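Local coordinates for protein phenylalanyl-tRNA synthetase beta chain (Pyrococcus horikoshii, PDB 2CXI) that is the N-terminal part, with B3/4 and B5 regions, of the beta subunit of the tetrameric synthetase that joins phenylalanine to tRNA(Phe) at the expense of ATP, at residues 56-61 against 327-332; 66-71 against 309-314; 246-251 against 276-281. All blocks are in the same frame, centred on the assembly; numbering follows the deposited sequence.

Contact 1: 56-61 against 327-332; sequences RPDLWS and AFRDDI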
loop_
_atom_site.group_PDB
_atom_site.type_symbol
_atom_site.label_atom_id
_atom_site.label_comp_id
_atom_site.label_asym_id
_atom_site.label_seq_id
_atom_site.Cartn_x
_atom_site.Cartn_y
_atom_site.Cartn_z
ATOM N N ARG A 56 -25.116 -33.763 7.844
ATOM C CA ARG A 56 -23.689 -33.755 8.152
ATOM C C ARG A 56 -22.813 -33.766 6.869
ATOM O O ARG A 56 -22.266 -34.815 6.493
ATOM C CB ARG A 56 -23.342 -34.896 9.140
ATOM C CG ARG A 56 -23.516 -34.477 10.630
ATOM C CD ARG A 56 -22.978 -35.431 11.642
ATOM N NE ARG A 56 -21.529 -35.436 11.624
ATOM C CZ ARG A 56 -20.769 -36.006 12.545
ATOM N NH1 ARG A 56 -21.332 -36.645 13.583
ATOM N NH2 ARG A 56 -19.435 -35.948 12.432
ATOM N N PRO A 57 -22.681 -32.600 6.218
ATOM C CA PRO A 57 -21.784 -32.453 5.056
ATOM C C PRO A 57 -20.326 -32.885 5.364
ATOM O O PRO A 57 -19.617 -33.290 4.462
ATOM C CB PRO A 57 -21.844 -30.942 4.710
ATOM C CG PRO A 57 -23.057 -30.409 5.425
ATOM C CD PRO A 57 -23.422 -31.350 6.529
ATOM N N ASP A 58 -19.917 -32.821 6.626
ATOM C CA ASP A 58 -18.574 -33.213 7.020
ATOM C C ASP A 58 -18.323 -34.677 6.668
ATOM O O ASP A 58 -17.183 -35.058 6.470
ATOM C CB ASP A 58 -18.272 -32.921 8.500
ATOM C CG ASP A 58 -18.984 -33.846 9.470
ATOM O OD1 ASP A 58 -18.363 -34.799 9.993
ATOM O OD2 ASP A 58 -20.162 -33.701 9.804
ATOM N N LEU A 59 -19.414 -35.467 6.540
ATOM C CA LEU A 59 -19.308 -36.897 6.333
ATOM C C LEU A 59 -19.369 -37.271 4.885
ATOM O O LEU A 59 -19.443 -38.470 4.588
ATOM C CB LEU A 59 -20.425 -37.646 7.101
ATOM C CG LEU A 59 -20.165 -38.173 8.517
ATOM C CD1 LEU A 59 -18.929 -37.603 9.157
ATOM C CD2 LEU A 59 -21.357 -38.103 9.499
ATOM N N TRP A 60 -19.331 -36.299 3.978
ATOM C CA TRP A 60 -19.541 -36.594 2.554
ATOM C C TRP A 60 -18.307 -36.604 1.699
ATOM O O TRP A 60 -18.379 -36.259 0.502
ATOM C CB TRP A 60 -20.562 -35.636 1.920
ATOM C CG TRP A 60 -21.862 -35.600 2.572
ATOM C CD1 TRP A 60 -22.386 -36.508 3.464
ATOM C CD2 TRP A 60 -22.846 -34.587 2.407
ATOM N NE1 TRP A 60 -23.631 -36.100 3.868
ATOM C CE2 TRP A 60 -23.934 -34.920 3.233
ATOM C CE3 TRP A 60 -22.914 -33.400 1.639
ATOM C CZ2 TRP A 60 -25.081 -34.127 3.322
ATOM C CZ3 TRP A 60 -24.049 -32.615 1.742
ATOM C CH2 TRP A 60 -25.119 -32.992 2.573
ATOM N N SER A 61 -17.159 -36.971 2.279
ATOM C CA SER A 61 -15.960 -37.154 1.489
ATOM C C SER A 61 -15.043 -38.138 2.183
ATOM O O SER A 61 -15.238 -38.451 3.373
ATOM C CB SER A 61 -15.213 -35.802 1.307
ATOM O OG SER A 61 -14.636 -35.413 2.549
ATOM N N ALA A 327 -16.407 -27.232 14.829
ATOM C CA ALA A 327 -17.146 -26.153 14.141
ATOM C C ALA A 327 -17.639 -26.584 12.758
ATOM O O ALA A 327 -18.407 -25.846 12.131
ATOM C CB ALA A 327 -16.242 -24.903 13.988
ATOM N N PHE A 328 -17.187 -27.749 12.275
ATOM C CA PHE A 328 -17.702 -28.322 10.992
ATOM C C PHE A 328 -19.099 -29.014 11.121
ATOM O O PHE A 328 -19.665 -29.474 10.119
ATOM C CB PHE A 328 -16.646 -29.214 10.280
ATOM C CG PHE A 328 -16.204 -30.447 11.066
ATOM C CD1 PHE A 328 -14.882 -30.572 11.463
ATOM C CD2 PHE A 328 -17.093 -31.497 11.357
ATOM C CE1 PHE A 328 -14.441 -31.684 12.181
ATOM C CE2 PHE A 328 -16.666 -32.636 12.048
ATOM C CZ PHE A 328 -15.335 -32.733 12.477
ATOM N N ARG A 329 -19.638 -29.061 12.355
ATOM C CA ARG A 329 -20.988 -29.585 12.616
ATOM C C ARG A 329 -21.949 -28.455 12.954
ATOM O O ARG A 329 -21.589 -27.510 13.668
ATOM C CB ARG A 329 -20.992 -30.567 13.798
ATOM C CG ARG A 329 -20.268 -31.908 13.588
ATOM C CD ARG A 329 -20.495 -32.845 14.733
ATOM N NE ARG A 329 -21.900 -33.265 14.912
ATOM C CZ ARG A 329 -22.252 -34.235 15.768
ATOM N NH1 ARG A 329 -21.305 -34.826 16.516
ATOM N NH2 ARG A 329 -23.520 -34.603 15.898
ATOM N N ASP A 330 -23.160 -28.531 12.427
ATOM C CA ASP A 330 -24.200 -27.618 12.852
ATOM C C ASP A 330 -25.541 -28.351 13.033
ATOM O O ASP A 330 -26.599 -27.719 13.057
ATOM C CB ASP A 330 -24.303 -26.374 11.923
ATOM C CG ASP A 330 -25.063 -26.655 10.617
ATOM O OD1 ASP A 330 -25.320 -27.859 10.298
ATOM O OD2 ASP A 330 -25.434 -25.722 9.844
ATOM N N ASP A 331 -25.484 -29.674 13.191
ATOM C CA ASP A 331 -26.672 -30.492 13.354
ATOM C C ASP A 331 -27.152 -30.630 14.798
ATOM O O ASP A 331 -28.261 -31.108 15.021
ATOM C CB ASP A 331 -26.442 -31.915 12.814
ATOM C CG ASP A 331 -25.285 -32.619 13.497
ATOM O OD1 ASP A 331 -24.189 -31.998 13.629
ATOM O OD2 ASP A 331 -25.376 -33.798 13.937
ATOM N N ILE A 332 -26.334 -30.248 15.772
ATOM C CA ILE A 332 -26.701 -30.392 17.180
ATOM C C ILE A 332 -27.607 -29.238 17.596
ATOM O O ILE A 332 -27.239 -28.071 17.424
ATOM C CB ILE A 332 -25.451 -30.461 18.057
ATOM C CG1 ILE A 332 -24.672 -31.752 17.771
ATOM C CG2 ILE A 332 -25.829 -30.410 19.539
ATOM C CD1 ILE A 332 -23.273 -31.723 18.310
HETATM O O HOH W 1 -21.326 -31.270 8.950
#
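R56 and R329 lay their guanidinium groups flat on one another, with centres 4.0 Å apart and planes 16° apart. The overlap is offset: NH1 of R56 sits over the middle of the R329 group, 3.4 Å from R329 CZ, whereas R329 NE lies toward the rim of the R56 group. Each arginine is held within its own segment by an aspartate two residues on. R56 grips D58 side-on, NE to OD2 and NH2 to OD1, the NE bond being 2.9 Å long and using the syn lone pair of OD2. R329 takes D331 in the same way, NE to OD1 and NH2 to OD2 at 2.8 Å. The far face of the R329 group is covered by I332 CD1, which lies over its centre. Beside the stack, D58 places CG between its backbone N and carbonyl carbon (chi1 72°), which brings the carboxylate alongside the F328 ring, turned 32° from the ring plane; its CB packs 3.4 Å from CD2 of F328, and NH2 of R56 approaches the edge of that ring. A water joins the two backbones, accepting from D58 N and lying 2.7 Å from F328 O. R329 also forms a salt bridge with D341 which, like D331, is a predicted magnesium ligand shared with the alpha subunit. Two like charges can probably lie face to face in this buried place because each arginine has a carboxylate in its own plane, and the R329 network is consistent with an arginine that positions residues of the predicted metal site.

Contact 2: 66-71 against 309-314; sequences ARQIKW and KMMYEV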
loop_
_atom_site.group_PDB
_atom_site.type_symbol
_atom_site.label_atom_id
_atom_site.label_comp_id
_atom_site.label_asym_id
_atom_site.label_seq_id
_atom_site.Cartn_x
_atom_site.Cartn_y
_atom_site.Cartn_z
ATOM N N ALA A 66 -12.701 -40.968 6.830
ATOM C CA ALA A 66 -11.471 -41.417 7.465
ATOM C C ALA A 66 -11.387 -40.832 8.860
ATOM O O ALA A 66 -10.958 -41.487 9.793
ATOM C CB ALA A 66 -10.273 -40.973 6.635
ATOM N N ARG A 67 -11.799 -39.580 8.999
ATOM C CA ARG A 67 -11.725 -38.919 10.306
ATOM C C ARG A 67 -12.630 -39.676 11.286
ATOM O O ARG A 67 -12.183 -40.077 12.352
ATOM C CB ARG A 67 -12.145 -37.437 10.155
ATOM C CG ARG A 67 -11.924 -36.517 11.391
ATOM C CD ARG A 67 -12.053 -35.046 10.958
ATOM N NE ARG A 67 -13.351 -34.844 10.326
ATOM C CZ ARG A 67 -13.620 -33.986 9.347
ATOM N NH1 ARG A 67 -12.679 -33.173 8.838
ATOM N NH2 ARG A 67 -14.866 -33.933 8.888
ATOM N N GLN A 68 -13.880 -39.932 10.904
ATOM C CA GLN A 68 -14.770 -40.700 11.758
ATOM C C GLN A 68 -14.219 -42.042 12.142
ATOM O O GLN A 68 -14.287 -42.436 13.316
ATOM C CB GLN A 68 -16.094 -40.990 11.081
ATOM C CG GLN A 68 -17.182 -40.511 11.893
ATOM C CD GLN A 68 -17.357 -39.136 11.445
ATOM O OE1 GLN A 68 -17.664 -38.225 12.220
ATOM N NE2 GLN A 68 -17.101 -38.946 10.146
ATOM N N ILE A 69 -13.732 -42.765 11.146
ATOM C CA ILE A 69 -13.144 -44.084 11.404
ATOM C C ILE A 69 -11.955 -43.999 12.365
ATOM O O ILE A 69 -11.800 -44.862 13.230
ATOM C CB ILE A 69 -12.821 -44.790 10.075
ATOM C CG1 ILE A 69 -14.131 -45.098 9.349
ATOM C CG2 ILE A 69 -11.997 -46.104 10.291
ATOM C CD1 ILE A 69 -13.913 -45.483 7.849
ATOM N N LYS A 70 -11.095 -42.994 12.198
ATOM C CA LYS A 70 -9.947 -42.848 13.115
ATOM C C LYS A 70 -10.434 -42.713 14.567
ATOM O O LYS A 70 -9.853 -43.313 15.485
ATOM C CB LYS A 70 -9.046 -41.645 12.737
ATOM C CG LYS A 70 -8.080 -41.957 11.549
ATOM C CD LYS A 70 -7.039 -40.869 11.338
ATOM C CE LYS A 70 -7.665 -39.609 10.770
ATOM N NZ LYS A 70 -6.533 -38.716 10.249
ATOM N N TRP A 71 -11.480 -41.913 14.782
ATOM C CA TRP A 71 -12.074 -41.759 16.115
ATOM C C TRP A 71 -12.762 -43.046 16.596
ATOM O O TRP A 71 -12.583 -43.477 17.757
ATOM C CB TRP A 71 -13.049 -40.556 16.127
ATOM C CG TRP A 71 -12.438 -39.322 16.724
ATOM C CD1 TRP A 71 -12.665 -38.831 17.962
ATOM C CD2 TRP A 71 -11.503 -38.419 16.095
ATOM N NE1 TRP A 71 -11.931 -37.671 18.158
ATOM C CE2 TRP A 71 -11.217 -37.397 17.019
ATOM C CE3 TRP A 71 -10.877 -38.375 14.829
ATOM C CZ2 TRP A 71 -10.310 -36.350 16.741
ATOM C CZ3 TRP A 71 -9.987 -37.324 14.542
ATOM C CH2 TRP A 71 -9.716 -36.329 15.498
ATOM N N LYS A 309 -15.179 -40.571 21.516
ATOM C CA LYS A 309 -15.142 -41.254 20.217
ATOM C C LYS A 309 -15.972 -40.557 19.144
ATOM O O LYS A 309 -15.799 -40.843 17.987
ATOM C CB LYS A 309 -15.655 -42.706 20.335
ATOM C CG LYS A 309 -14.741 -43.651 21.088
ATOM C CD LYS A 309 -15.418 -45.006 21.315
ATOM C CE LYS A 309 -14.541 -45.883 22.228
ATOM N NZ LYS A 309 -15.025 -47.306 22.234
HETATM N N MSE A 310 -16.889 -39.679 19.549
HETATM C CA MSE A 310 -17.787 -38.940 18.639
HETATM C C MSE A 310 -17.283 -37.511 18.427
HETATM O O MSE A 310 -17.972 -36.660 17.862
HETATM C CB MSE A 310 -19.217 -38.961 19.167
HETATM C CG MSE A 310 -19.752 -40.378 19.334
HETATM SE SE MSE A 310 -19.705 -41.324 17.540
HETATM C CE MSE A 310 -21.119 -40.308 16.554
HETATM N N MSE A 311 -16.052 -37.289 18.868
HETATM C CA MSE A 311 -15.292 -36.056 18.623
HETATM C C MSE A 311 -15.692 -34.910 19.541
HETATM O O MSE A 311 -15.455 -33.734 19.211
HETATM C CB MSE A 311 -15.337 -35.622 17.148
HETATM C CG MSE A 311 -14.832 -36.714 16.191
HETATM SE SE MSE A 311 -14.726 -36.114 14.356
HETATM C CE MSE A 311 -16.444 -35.751 14.083
ATOM N N TYR A 312 -16.236 -35.241 20.718
ATOM C CA TYR A 312 -16.558 -34.193 21.692
ATOM C C TYR A 312 -15.446 -34.013 22.710
ATOM O O TYR A 312 -14.816 -34.975 23.131
ATOM C CB TYR A 312 -17.840 -34.469 22.507
ATOM C CG TYR A 312 -19.145 -34.478 21.760
ATOM C CD1 TYR A 312 -19.990 -33.346 21.753
ATOM C CD2 TYR A 312 -19.582 -35.646 21.132
ATOM C CE1 TYR A 312 -21.219 -33.376 21.085
ATOM C CE2 TYR A 312 -20.812 -35.675 20.467
ATOM C CZ TYR A 312 -21.620 -34.569 20.465
ATOM O OH TYR A 312 -22.833 -34.631 19.812
ATOM N N GLU A 313 -15.265 -32.771 23.153
ATOM C CA GLU A 313 -14.586 -32.535 24.408
ATOM C C GLU A 313 -15.628 -32.605 25.494
ATOM O O GLU A 313 -16.738 -32.113 25.320
ATOM C CB GLU A 313 -13.869 -31.179 24.452
ATOM C CG GLU A 313 -13.246 -30.894 25.811
ATOM C CD GLU A 313 -12.661 -29.503 25.875
ATOM O OE1 GLU A 313 -11.581 -29.302 25.298
ATOM O OE2 GLU A 313 -13.296 -28.629 26.498
ATOM N N VAL A 314 -15.284 -33.234 26.610
ATOM C CA VAL A 314 -16.264 -33.519 27.664
ATOM C C VAL A 314 -15.647 -33.168 29.032
ATOM O O VAL A 314 -14.597 -33.708 29.391
ATOM C CB VAL A 314 -16.652 -35.042 27.706
ATOM C CG1 VAL A 314 -17.692 -35.285 28.794
ATOM C CG2 VAL A 314 -17.132 -35.563 26.336
HETATM O O HOH W 2 -19.068 -37.458 15.281
#
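With CG anti to its carbonyl carbon (chi1 -56°) and SE anti to CA (chi2 -174°), selenomethionine M311 reaches across W71, and a turn at chi3 brings its methyl group toward Q68. CG stands over the five-membered ring of W71, 3.5 Å from its centroid and 7° off the normal, a CH-pi contact. Farther along the chain, SE lies over the six-membered ring at 4.5 Å from the centroid, a Met-aromatic contact on the same face. CE ends near the amide of Q68, whose exact placing is doubtful, and SE also touches CG of R67. Near the plane of the indole, K309 O meets W71 CB at 3.3 Å, while W71 NE1 donates outward to G78 O. An alanine in place of W71 would probably leave M311 CG and SE without the aromatic face they lie on and G78 O without its indole donor. M311 has positive phi, as the C-prime residue of the Schellman motif that ends helix 300-309. The contact therefore sets helix 62-72 against the turn between helix 300-309 and strand 313-317 of the B5 region, with helix 8-15 packed against A66 and I69 and helix 335-346 against M310 and Y312.

Contact 3: 246-251 against 276-281; sequences ALNVMV and PDLTPK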
loop_
_atom_site.group_PDB
_atom_site.type_symbol
_atom_site.label_atom_id
_atom_site.label_comp_id
_atom_site.label_asym_id
_atom_site.label_seq_id
_atom_site.Cartn_x
_atom_site.Cartn_y
_atom_site.Cartn_z
ATOM N N ALA A 246 -20.229 -24.610 5.501
ATOM C CA ALA A 246 -19.677 -25.204 4.288
ATOM C C ALA A 246 -18.148 -24.922 4.175
ATOM O O ALA A 246 -17.320 -25.807 3.856
ATOM C CB ALA A 246 -20.410 -24.633 3.090
ATOM N N LEU A 247 -17.757 -23.698 4.493
ATOM C CA LEU A 247 -16.328 -23.342 4.464
ATOM C C LEU A 247 -15.553 -24.186 5.492
ATOM O O LEU A 247 -14.453 -24.690 5.214
ATOM C CB LEU A 247 -16.180 -21.849 4.831
ATOM C CG LEU A 247 -14.730 -21.336 4.845
ATOM C CD1 LEU A 247 -14.183 -21.305 3.348
ATOM C CD2 LEU A 247 -14.640 -19.938 5.521
ATOM N N ASN A 248 -16.130 -24.331 6.687
ATOM C CA ASN A 248 -15.536 -25.110 7.730
ATOM C C ASN A 248 -15.332 -26.556 7.309
ATOM O O ASN A 248 -14.283 -27.135 7.591
ATOM C CB ASN A 248 -16.358 -25.029 9.013
ATOM C CG ASN A 248 -16.340 -23.590 9.660
ATOM O OD1 ASN A 248 -17.108 -23.294 10.602
ATOM N ND2 ASN A 248 -15.453 -22.761 9.193
ATOM N N VAL A 249 -16.354 -27.144 6.683
ATOM C CA VAL A 249 -16.230 -28.497 6.148
ATOM C C VAL A 249 -15.047 -28.575 5.129
ATOM O O VAL A 249 -14.191 -29.450 5.231
ATOM C CB VAL A 249 -17.592 -28.973 5.548
ATOM C CG1 VAL A 249 -17.406 -30.249 4.690
ATOM C CG2 VAL A 249 -18.632 -29.188 6.687
HETATM N N MSE A 250 -15.006 -27.653 4.168
HETATM C CA MSE A 250 -13.944 -27.626 3.127
HETATM C C MSE A 250 -12.548 -27.550 3.737
HETATM O O MSE A 250 -11.663 -28.317 3.357
HETATM C CB MSE A 250 -14.102 -26.436 2.158
HETATM C CG MSE A 250 -15.312 -26.480 1.231
HETATM SE SE MSE A 250 -15.322 -28.102 -0.004
HETATM C CE MSE A 250 -13.481 -28.197 -0.484
ATOM N N VAL A 251 -12.322 -26.579 4.627
ATOM C CA VAL A 251 -10.968 -26.398 5.178
ATOM C C VAL A 251 -10.528 -27.515 6.140
ATOM O O VAL A 251 -9.350 -27.832 6.191
ATOM C CB VAL A 251 -10.774 -24.990 5.877
ATOM C CG1 VAL A 251 -11.170 -23.845 4.929
ATOM C CG2 VAL A 251 -11.574 -24.879 7.184
ATOM N N PRO A 276 -11.779 -18.695 8.073
ATOM C CA PRO A 276 -12.827 -19.401 8.829
ATOM C C PRO A 276 -12.698 -19.177 10.321
ATOM O O PRO A 276 -11.612 -18.846 10.839
ATOM C CB PRO A 276 -12.541 -20.895 8.529
ATOM C CG PRO A 276 -10.979 -20.928 8.388
ATOM C CD PRO A 276 -10.680 -19.608 7.665
ATOM N N ASP A 277 -13.801 -19.358 11.010
ATOM C CA ASP A 277 -13.784 -19.370 12.472
ATOM C C ASP A 277 -14.033 -20.787 12.929
ATOM O O ASP A 277 -15.161 -21.269 12.838
ATOM C CB ASP A 277 -14.900 -18.471 12.967
ATOM C CG ASP A 277 -14.990 -18.408 14.504
ATOM O OD1 ASP A 277 -14.249 -19.112 15.245
ATOM O OD2 ASP A 277 -15.821 -17.661 15.032
ATOM N N LEU A 278 -12.997 -21.455 13.440
ATOM C CA LEU A 278 -13.134 -22.847 13.830
ATOM C C LEU A 278 -13.192 -23.017 15.353
ATOM O O LEU A 278 -12.897 -24.091 15.863
ATOM C CB LEU A 278 -12.004 -23.658 13.237
ATOM C CG LEU A 278 -12.008 -23.744 11.698
ATOM C CD1 LEU A 278 -10.802 -24.586 11.306
ATOM C CD2 LEU A 278 -13.281 -24.399 11.121
ATOM N N THR A 279 -13.578 -21.950 16.068
ATOM C CA THR A 279 -13.825 -22.046 17.508
ATOM C C THR A 279 -14.823 -23.193 17.794
ATOM O O THR A 279 -15.923 -23.210 17.220
ATOM C CB THR A 279 -14.468 -20.733 17.977
ATOM O OG1 THR A 279 -13.552 -19.665 17.760
ATOM C CG2 THR A 279 -14.727 -20.739 19.494
ATOM N N PRO A 280 -14.465 -24.128 18.677
ATOM C CA PRO A 280 -15.362 -25.252 18.971
ATOM C C PRO A 280 -16.730 -24.744 19.379
ATOM O O PRO A 280 -16.841 -23.665 19.972
ATOM C CB PRO A 280 -14.627 -26.024 20.084
ATOM C CG PRO A 280 -13.190 -25.623 19.911
ATOM C CD PRO A 280 -13.210 -24.212 19.441
ATOM N N LYS A 281 -17.773 -25.456 18.987
ATOM C CA LYS A 281 -19.106 -25.126 19.460
ATOM C C LYS A 281 -19.413 -25.810 20.804
ATOM O O LYS A 281 -18.741 -26.769 21.206
ATOM C CB LYS A 281 -20.144 -25.428 18.418
ATOM C CG LYS A 281 -19.955 -24.599 17.136
ATOM C CD LYS A 281 -20.795 -25.202 16.027
ATOM C CE LYS A 281 -20.796 -24.342 14.776
ATOM N NZ LYS A 281 -22.009 -24.690 13.969
#
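L247 is the first residue of helix segment 246-251 to meet the loop 276-281, its CD2 resting 3.8 Å from CB of P276. CG of L247 stands anti to the backbone N (chi1 180°), and the two side chains cross at about a right angle. Elsewhere the leucine packs on V105 and A107 of strand 103-110 and on I233 and V235 of strand 231-237, so it lies between the loop and the sheet. Next comes N248, whose side chain runs past that of L278 in the opposite direction; its CB lies 3.8 Å from L278 CD2, and the end of the side chain lies close to both L278 and P276. Here the chain leaves strand 272-275, the edge partner of 260-267 in the large mixed sheet, and heads for strand 281-286 of the B5 region; P276, preceded by a cis peptide bond, stands at the start of this connection. One turn after L247, V251 approaches both apolar residues of the loop with a single methyl group. Its CG2 is 4.2 Å from P276 CG and equally far from CD1 of L278, looser packing than that of L247. Between and just after these two loop residues the chain bends through an Asx turn: D277 OD1 accepts from T279 N at 3.0 Å and also from the T279 hydroxyl OG1, at 2.7 Å on its syn lone pair.

Contact 1 joins the loop before helix 62-72 to the loop after strand 320-325, and in sequence it encloses contact 2, which in turn encloses contact 3. The centres of contacts 1 and 2 are about 12 Å apart, those of 1 and 3 about 10 Å, and those of 2 and 3 about 16 Å. Contact 1 touches both others: R56 meets Q68 and M311, and R329 O probably accepts a hydrogen bond from K281 NZ. Contacts 2 and 3 do not touch. The B5 region is thus packed against the N-terminal part through contacts 1 and 2, and against helix 240-255 of the B3/4 region through contact 3.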